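Polysaccharide biosynthesis protein CapD (Bacillus thuringiensis HD-771, PDB 6BWC) probably acts as an NADP-dependent short-chain dehydrogenase/reductase on UDP-N-acetylglucosamine in the route to CMP-pseudaminic acid for flagellin glycosylation. Local coordinates at residues Met3-Asp7 with Ile215-Lys219; Val85-Lys89 with Leu103-Phe107; Thr109-Ile113 with Ala146-Ile150. The protein carries 2 engineered substitutions. One frame throughout, in Å; residues are numbered along the deposited sequence.

Interaction 1. Residues Met3-Asp7 with Ile215-Lys219; sequences MFFKD and IEAMK
Lys-219 NZ settles beside Phe-4 and Phe-5, lying 3.7 Å from Phe-4 CB and approaching the Phe-5 ring obliquely. Its charge is answered by a salt bridge to Glu-30, outside both segments, whose carboxylate also accepts the backbone N-H of Phe-5, so one acid ties both segments down. To get there the lysine chain bends at chi2, chi3 and chi4, and its methylenes are left for the aromatics. Lys-219 CG sits over one face of the Phe-4 ring in a CH-pi contact, 3.8 Å from the ring centroid and 19° off the normal. Phe-4 CG stands anti to its own nitrogen (chi1 -173°), swinging the ring across to the helix. At the outer border Met-3 SD reaches Lys-219 CE at 4.1 Å.

Phe-5 works deeper. At its edge Phe-5 CZ meets Met-218 CG at 4.1 Å and Phe-5 CE2 meets Ile-215 CG2 at 4.3 Å, while Phe-4 CD2 lies over one of its faces, toward the rim. Tyr-81 and Phe-83 of strand 81-84 continue this greasy layer, joining the N-terminal loop before strand 9-13 to helix 207-220. A long lysine suits the boundary: its apolar stem can lie against aromatic rings while its ammonium stays paired with Glu-30.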
# COMPACT_ATOMS: atom_id res chain seq x y z
N MET C 3 -18.68 -28.84 -26.60
CA MET C 3 -19.85 -27.87 -26.57
C MET C 3 -19.39 -26.40 -26.23
O MET C 3 -18.73 -25.77 -27.08
CB MET C 3 -20.99 -28.45 -25.65
CG MET C 3 -22.41 -27.83 -25.75
SD MET C 3 -23.02 -26.91 -24.29
CE MET C 3 -24.66 -27.61 -24.07
N PHE C 4 -19.67 -25.89 -25.02
CA PHE C 4 -19.54 -24.46 -24.65
C PHE C 4 -18.08 -23.95 -24.50
O PHE C 4 -17.76 -22.82 -24.89
CB PHE C 4 -20.32 -24.23 -23.33
CG PHE C 4 -20.42 -22.78 -22.89
CD1 PHE C 4 -21.43 -21.94 -23.38
CD2 PHE C 4 -19.56 -22.26 -21.92
CE1 PHE C 4 -21.55 -20.63 -22.94
CE2 PHE C 4 -19.65 -20.95 -21.49
CZ PHE C 4 -20.66 -20.13 -22.00
N PHE C 5 -17.20 -24.78 -23.93
CA PHE C 5 -15.84 -24.34 -23.62
C PHE C 5 -14.84 -24.68 -24.72
O PHE C 5 -13.65 -24.35 -24.60
CB PHE C 5 -15.38 -24.93 -22.29
CG PHE C 5 -16.15 -24.42 -21.10
CD1 PHE C 5 -16.12 -23.06 -20.76
CD2 PHE C 5 -16.87 -25.29 -20.27
CE1 PHE C 5 -16.80 -22.58 -19.64
CE2 PHE C 5 -17.55 -24.82 -19.16
CZ PHE C 5 -17.52 -23.46 -18.84
N LYS C 6 -15.33 -25.33 -25.78
CA LYS C 6 -14.58 -25.58 -27.00
C LYS C 6 -13.74 -24.37 -27.35
O LYS C 6 -14.25 -23.32 -27.67
CB LYS C 6 -15.54 -25.89 -28.16
CG LYS C 6 -14.89 -26.22 -29.51
CD LYS C 6 -14.41 -27.67 -29.56
CE LYS C 6 -13.83 -28.03 -30.93
NZ LYS C 6 -14.82 -27.92 -32.04
N ASP C 7 -12.43 -24.55 -27.26
CA ASP C 7 -11.48 -23.56 -27.72
C ASP C 7 -11.52 -22.22 -27.01
O ASP C 7 -11.20 -21.19 -27.60
CB ASP C 7 -11.62 -23.41 -29.23
CG ASP C 7 -10.46 -24.00 -29.94
OD1 ASP C 7 -10.34 -25.26 -29.88
OD2 ASP C 7 -9.66 -23.19 -30.48
N ILE C 215 -20.90 -25.15 -13.29
CA ILE C 215 -20.76 -25.19 -14.75
C ILE C 215 -22.05 -24.73 -15.51
O ILE C 215 -21.94 -23.92 -16.45
CB ILE C 215 -20.23 -26.58 -15.21
CG1 ILE C 215 -18.74 -26.65 -14.96
CG2 ILE C 215 -20.50 -26.83 -16.68
CD1 ILE C 215 -18.19 -28.06 -14.97
N GLU C 216 -23.24 -25.20 -15.10
CA GLU C 216 -24.53 -24.72 -15.70
C GLU C 216 -24.71 -23.22 -15.59
O GLU C 216 -25.00 -22.54 -16.58
CB GLU C 216 -25.78 -25.37 -15.07
CG GLU C 216 -26.51 -26.29 -16.02
CD GLU C 216 -27.50 -25.57 -16.93
OE1 GLU C 216 -28.38 -24.86 -16.40
OE2 GLU C 216 -27.43 -25.73 -18.17
N ALA C 217 -24.53 -22.71 -14.38
CA ALA C 217 -24.62 -21.28 -14.12
C ALA C 217 -23.58 -20.50 -14.93
O ALA C 217 -23.82 -19.36 -15.28
CB ALA C 217 -24.47 -20.99 -12.64
N MET C 218 -22.43 -21.11 -15.21
CA MET C 218 -21.44 -20.52 -16.13
C MET C 218 -22.03 -20.30 -17.53
O MET C 218 -21.87 -19.24 -18.12
CB MET C 218 -20.21 -21.43 -16.27
CG MET C 218 -18.87 -20.73 -16.16
SD MET C 218 -18.73 -18.99 -16.62
CE MET C 218 -17.32 -18.65 -15.57
N LYS C 219 -22.73 -21.33 -18.03
CA LYS C 219 -23.30 -21.36 -19.38
C LYS C 219 -24.57 -20.54 -19.53
O LYS C 219 -24.76 -19.89 -20.54
CB LYS C 219 -23.61 -22.81 -19.77
CG LYS C 219 -22.40 -23.72 -19.97
CD LYS C 219 -22.61 -25.09 -19.34
CE LYS C 219 -22.43 -26.25 -20.31
NZ LYS C 219 -21.00 -26.60 -20.58

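Interaction 2. Residues Val85-Lys89 with Leu103-Phe107; sequences VAAMK and LTNIF. With NAP (NADP nicotinamide-adenine-dinucleotide phosphate), chain N.
Met-88 and Asn-105 are joined by two hydrogen bonds. The Met-88 backbone N-H reaches Asn-105 OD1 at 3.0 Å on a lone pair in the carbonyl plane, though the bond is bent (139° at the hydrogen). In return Asn-105 ND2 gives a straighter bond, 162°, to Met-88 O at 3.0 Å, with the acceptor lying in the plane of the amide. An asparagine suits this because its side chain offers a donor and an acceptor side by side, as a neighbouring strand would. Thr-142 also bonds ND2, helping to fix which way round the amide lies.

This is the loop after strand 81-84 in the Rossmann fold, and Asn-105 belongs to an Asn-x-x-Gly-Thr sequence familiar from extended short-chain dehydrogenases/reductases.

The apolar part is small. Thr-104 CG2, anti to its backbone N (chi1 -60° for OG1), packs on Ala-87 CA at 3.7 Å, while OG1 is bonded to Arg-67. Alanines let the chain run close to both helix and cofactor: Ala-86 CB lies 3.3 Å from O4B of the NADP.

The charged contact belongs to Lys-89, extended beyond CG, whose NZ donates to NADP O2N at 2.7 Å and also to Arg-176 O. Lys-89 O hydrogen-bonds the UDP-N-acetylglucosamine, and Lys-89 N hydrogen-bonds Glu-42 of the second subunit.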
# COMPACT_ATOMS: atom_id res chain seq x y z
N VAL C 85 -13.53 -19.94 -6.91
CA VAL C 85 -13.77 -21.06 -6.00
C VAL C 85 -12.84 -21.06 -4.74
O VAL C 85 -13.07 -21.82 -3.77
CB VAL C 85 -13.63 -22.37 -6.81
CG1 VAL C 85 -14.27 -23.55 -6.08
CG2 VAL C 85 -14.27 -22.21 -8.18
N ALA C 86 -11.81 -20.20 -4.73
CA ALA C 86 -10.99 -19.96 -3.52
C ALA C 86 -11.73 -19.19 -2.40
O ALA C 86 -12.57 -18.30 -2.67
CB ALA C 86 -9.69 -19.26 -3.89
N ALA C 87 -11.39 -19.58 -1.15
CA ALA C 87 -11.97 -19.05 0.10
C ALA C 87 -11.50 -19.85 1.32
O ALA C 87 -11.07 -21.00 1.23
CB ALA C 87 -13.50 -19.07 0.09
N MET C 88 -11.60 -19.21 2.47
CA MET C 88 -11.57 -19.93 3.73
C MET C 88 -13.02 -20.30 3.98
O MET C 88 -13.86 -19.40 4.07
CB MET C 88 -11.04 -19.07 4.87
CG MET C 88 -9.53 -18.87 4.83
SD MET C 88 -9.05 -17.58 5.96
CE MET C 88 -9.30 -18.43 7.50
N LYS C 89 -13.27 -21.60 4.08
CA LYS C 89 -14.61 -22.19 4.13
C LYS C 89 -14.93 -22.87 5.45
O LYS C 89 -15.95 -23.56 5.54
CB LYS C 89 -14.72 -23.26 3.03
CG LYS C 89 -13.83 -24.51 3.20
CD LYS C 89 -14.32 -25.64 2.31
CE LYS C 89 -13.53 -26.91 2.52
NZ LYS C 89 -14.21 -28.10 1.93
N LEU C 103 -9.84 -10.85 4.33
CA LEU C 103 -8.93 -10.68 3.20
C LEU C 103 -9.24 -11.70 2.08
O LEU C 103 -9.41 -11.34 0.92
CB LEU C 103 -7.45 -10.76 3.65
CG LEU C 103 -6.93 -9.67 4.63
CD1 LEU C 103 -5.46 -9.86 5.00
CD2 LEU C 103 -7.12 -8.28 4.07
N THR C 104 -9.38 -12.96 2.43
CA THR C 104 -9.59 -13.99 1.44
C THR C 104 -11.03 -13.95 0.88
O THR C 104 -11.22 -13.95 -0.35
CB THR C 104 -9.19 -15.36 2.03
OG1 THR C 104 -7.80 -15.34 2.40
CG2 THR C 104 -9.40 -16.50 1.03
N ASN C 105 -12.04 -13.90 1.76
CA ASN C 105 -13.44 -13.98 1.32
C ASN C 105 -14.05 -12.66 0.75
O ASN C 105 -14.85 -12.73 -0.19
CB ASN C 105 -14.35 -14.56 2.42
CG ASN C 105 -14.05 -16.04 2.74
OD1 ASN C 105 -13.22 -16.68 2.11
ND2 ASN C 105 -14.76 -16.58 3.75
N ILE C 106 -13.68 -11.49 1.31
CA ILE C 106 -14.20 -10.18 0.81
C ILE C 106 -13.20 -9.50 -0.13
O ILE C 106 -13.49 -9.37 -1.34
CB ILE C 106 -14.60 -9.21 1.96
CG1 ILE C 106 -15.67 -9.85 2.85
CG2 ILE C 106 -15.12 -7.88 1.40
CD1 ILE C 106 -15.89 -9.12 4.16
N PHE C 107 -12.04 -9.09 0.42
CA PHE C 107 -11.05 -8.29 -0.33
C PHE C 107 -10.60 -9.02 -1.58
O PHE C 107 -10.44 -8.40 -2.63
CB PHE C 107 -9.83 -7.88 0.55
CG PHE C 107 -8.73 -7.11 -0.20
CD1 PHE C 107 -9.01 -5.93 -0.92
CD2 PHE C 107 -7.39 -7.57 -0.19
CE1 PHE C 107 -8.01 -5.24 -1.61
CE2 PHE C 107 -6.38 -6.86 -0.86
CZ PHE C 107 -6.69 -5.69 -1.57
PA NAP N . -11.13 -26.28 -0.70
O1A NAP N . -10.94 -27.74 -1.00
O2A NAP N . -10.52 -25.78 0.57
O5B NAP N . -10.61 -25.40 -1.92
C5B NAP N . -10.08 -24.10 -1.68
C4B NAP N . -9.25 -23.66 -2.88
O4B NAP N . -8.85 -22.29 -2.81
C3B NAP N . -7.96 -24.44 -2.93
O3B NAP N . -7.66 -24.55 -4.32
C2B NAP N . -7.00 -23.56 -2.18
O2B NAP N . -5.68 -23.95 -2.52
C1B NAP N . -7.42 -22.17 -2.67
N9A NAP N . -7.15 -20.95 -1.83
C8A NAP N . -7.37 -20.72 -0.50
N7A NAP N . -7.01 -19.44 -0.13
C5A NAP N . -6.56 -18.84 -1.25
C6A NAP N . -6.01 -17.51 -1.62
N6A NAP N . -5.86 -16.53 -0.72
N1A NAP N . -5.66 -17.30 -2.90
C2A NAP N . -5.78 -18.24 -3.85
N3A NAP N . -6.26 -19.47 -3.59
C4A NAP N . -6.66 -19.83 -2.34
O3 NAP N . -12.68 -25.84 -0.72
PN NAP N . -13.89 -26.51 -1.57
O1N NAP N . -13.45 -26.93 -2.96
O2N NAP N . -14.62 -27.47 -0.68
O5D NAP N . -14.90 -25.28 -1.67
C5D NAP N . -14.77 -24.37 -2.73
C4D NAP N . -15.75 -23.22 -2.56
O4D NAP N . -17.03 -23.77 -2.26
C3D NAP N . -15.45 -22.18 -1.46
O3D NAP N . -15.61 -20.87 -2.02
C2D NAP N . -16.49 -22.42 -0.39
O2D NAP N . -16.90 -21.22 0.27
C1D NAP N . -17.64 -23.04 -1.19
N1N NAP N . -18.52 -23.93 -0.43
C2N NAP N . -18.07 -25.14 -0.08
C3N NAP N . -18.81 -26.06 0.63
C7N NAP N . -18.29 -27.39 1.04
O7N NAP N . -18.96 -28.06 1.83
N7N NAP N . -17.11 -27.85 0.60
C4N NAP N . -20.21 -25.71 1.00
C5N NAP N . -20.60 -24.36 0.59
C6N NAP N . -19.76 -23.53 -0.13
P2B NAP N . -4.42 -23.51 -1.62
O1X NAP N . -3.37 -24.43 -2.22
O2X NAP N . -4.14 -22.07 -1.97
O3X NAP N . -4.80 -23.76 -0.14

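Interaction 3. Residues Thr109-Ile113 with Ala146-Ile150; sequences TQNVI and AERLI
Leu-149 drives from helix 138-156 into the residues of helix 98-118, and its atoms meet them in turn. CB faces the end of Ile-113, with CD1 of the isoleucine 3.7 Å away. CG comes up against the Gln-110 chain, whose CG lies 3.7 Å from it and whose NE2 is close as well. Of the two branch tips, CD1 approaches Gln-110 NE2, while CD2 touches Gln-110 CG at 3.8 Å and Thr-109 CB at 4.1 Å. A branched leucine suits the place, its two methyl arms spreading over Gln-110 and Thr-109. Gln-110 runs across Leu-149 at about a right angle; its bend at chi2 (-75°) brings the amide over the leucine.

Nearer the sheet, Ile-113 CD1 also touches Ile-150 CD1 at 3.8 Å, isoleucines being long enough for their tips to meet between the helices; both cover Phe-164 of strand 163-169. Thr-109 brings its methyl to Ile-150 and its hydroxyl to Ala-146 CB at 3.8 Å, the small alanine allowing the backbones to come near. The threonine OG1 is satisfied by Asn-105 O one turn earlier and by His-84.

The segments run nearly parallel, 16° apart with axes 10.0 Å from each other, as expected of neighbouring helices in successive beta-alpha-beta crossovers of a Rossmann fold. Phe-126 of strand 123-129 lies beneath them; Phe-99 and Pro-98 of the third subunit pack on partly exposed Gln-110 and on Leu-149. Cohesion between the segments thus rests on apolar shape-fitting rather than directional bonds.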
# COMPACT_ATOMS: atom_id res chain seq x y z
N THR C 109 -12.50 -11.33 -3.25
CA THR C 109 -13.60 -11.30 -4.19
C THR C 109 -13.55 -9.96 -4.94
O THR C 109 -13.73 -9.93 -6.16
CB THR C 109 -14.97 -11.52 -3.52
OG1 THR C 109 -14.96 -12.73 -2.75
CG2 THR C 109 -16.10 -11.62 -4.55
N GLN C 110 -13.29 -8.85 -4.26
CA GLN C 110 -13.17 -7.57 -4.99
C GLN C 110 -12.06 -7.56 -6.00
O GLN C 110 -12.25 -7.06 -7.09
CB GLN C 110 -12.96 -6.38 -4.09
CG GLN C 110 -14.28 -5.83 -3.64
CD GLN C 110 -14.99 -5.05 -4.73
OE1 GLN C 110 -14.57 -3.95 -5.08
NE2 GLN C 110 -16.12 -5.61 -5.23
N ASN C 111 -10.90 -8.08 -5.62
CA ASN C 111 -9.81 -8.20 -6.57
C ASN C 111 -10.26 -8.96 -7.83
O ASN C 111 -10.02 -8.48 -8.93
CB ASN C 111 -8.56 -8.82 -5.93
CG ASN C 111 -7.86 -7.88 -4.95
OD1 ASN C 111 -7.99 -6.63 -5.06
ND2 ASN C 111 -7.12 -8.46 -3.97
N VAL C 112 -10.96 -10.09 -7.67
CA VAL C 112 -11.50 -10.81 -8.82
C VAL C 112 -12.38 -9.88 -9.70
O VAL C 112 -12.14 -9.73 -10.91
CB VAL C 112 -12.29 -12.07 -8.37
CG1 VAL C 112 -13.17 -12.64 -9.47
CG2 VAL C 112 -11.32 -13.13 -7.90
N ILE C 113 -13.36 -9.24 -9.07
CA ILE C 113 -14.34 -8.40 -9.76
C ILE C 113 -13.66 -7.29 -10.57
O ILE C 113 -13.93 -7.11 -11.78
CB ILE C 113 -15.36 -7.83 -8.74
CG1 ILE C 113 -16.27 -8.98 -8.26
CG2 ILE C 113 -16.21 -6.71 -9.36
CD1 ILE C 113 -17.06 -8.72 -6.99
N ALA C 146 -19.56 -11.04 0.15
CA ALA C 146 -19.13 -11.46 -1.20
C ALA C 146 -20.29 -11.51 -2.19
O ALA C 146 -20.29 -10.76 -3.15
CB ALA C 146 -18.42 -12.80 -1.14
N GLU C 147 -21.30 -12.36 -1.93
CA GLU C 147 -22.59 -12.31 -2.65
C GLU C 147 -23.04 -10.90 -3.03
O GLU C 147 -23.47 -10.65 -4.17
CB GLU C 147 -23.69 -12.95 -1.80
CG GLU C 147 -23.70 -14.47 -1.89
CD GLU C 147 -25.07 -15.08 -1.69
OE1 GLU C 147 -26.05 -14.53 -2.23
OE2 GLU C 147 -25.16 -16.12 -1.01
N ARG C 148 -22.92 -10.00 -2.05
CA ARG C 148 -23.25 -8.59 -2.24
C ARG C 148 -22.34 -7.82 -3.19
O ARG C 148 -22.84 -7.05 -4.02
CB ARG C 148 -23.37 -7.87 -0.89
CG ARG C 148 -24.79 -7.55 -0.48
CD ARG C 148 -25.78 -8.67 -0.75
NE ARG C 148 -26.91 -8.57 0.16
CZ ARG C 148 -27.77 -9.55 0.43
NH1 ARG C 148 -28.74 -9.37 1.31
NH2 ARG C 148 -27.65 -10.74 -0.17
N LEU C 149 -21.03 -8.01 -3.05
CA LEU C 149 -20.07 -7.49 -4.04
C LEU C 149 -20.39 -7.93 -5.47
O LEU C 149 -20.31 -7.17 -6.42
CB LEU C 149 -18.66 -7.97 -3.73
CG LEU C 149 -17.70 -7.16 -2.89
CD1 LEU C 149 -18.37 -6.17 -1.96
CD2 LEU C 149 -16.86 -8.16 -2.11
N ILE C 150 -20.75 -9.19 -5.62
CA ILE C 150 -21.07 -9.75 -6.92
C ILE C 150 -22.27 -9.06 -7.58
O ILE C 150 -22.18 -8.70 -8.75
CB ILE C 150 -21.27 -11.29 -6.82
CG1 ILE C 150 -19.90 -11.97 -6.53
CG2 ILE C 150 -21.94 -11.87 -8.07
CD1 ILE C 150 -18.92 -11.98 -7.71

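In the fold
From the N terminus, the loop at Met-3 to Asp-7 is met by the C-terminal part of helix 207-220, so interaction 1 closes a long loop that encloses both other contacts. Within it interaction 2 closes a short one, returning the loop after strand 81-84 to helix 98-118. Further along the same helix interaction 3 opens, and it closes on helix 138-156 after strand 123-129; the two follow in series without crossing. They also touch, with Ile-106 O 3.7 Å from Leu-149 CD2, through helix 98-118, which they share, and its neighbour 138-156. Interaction 1 stands apart, its centre about 24 Å from that of interaction 2 and about 22 Å from that of interaction 3.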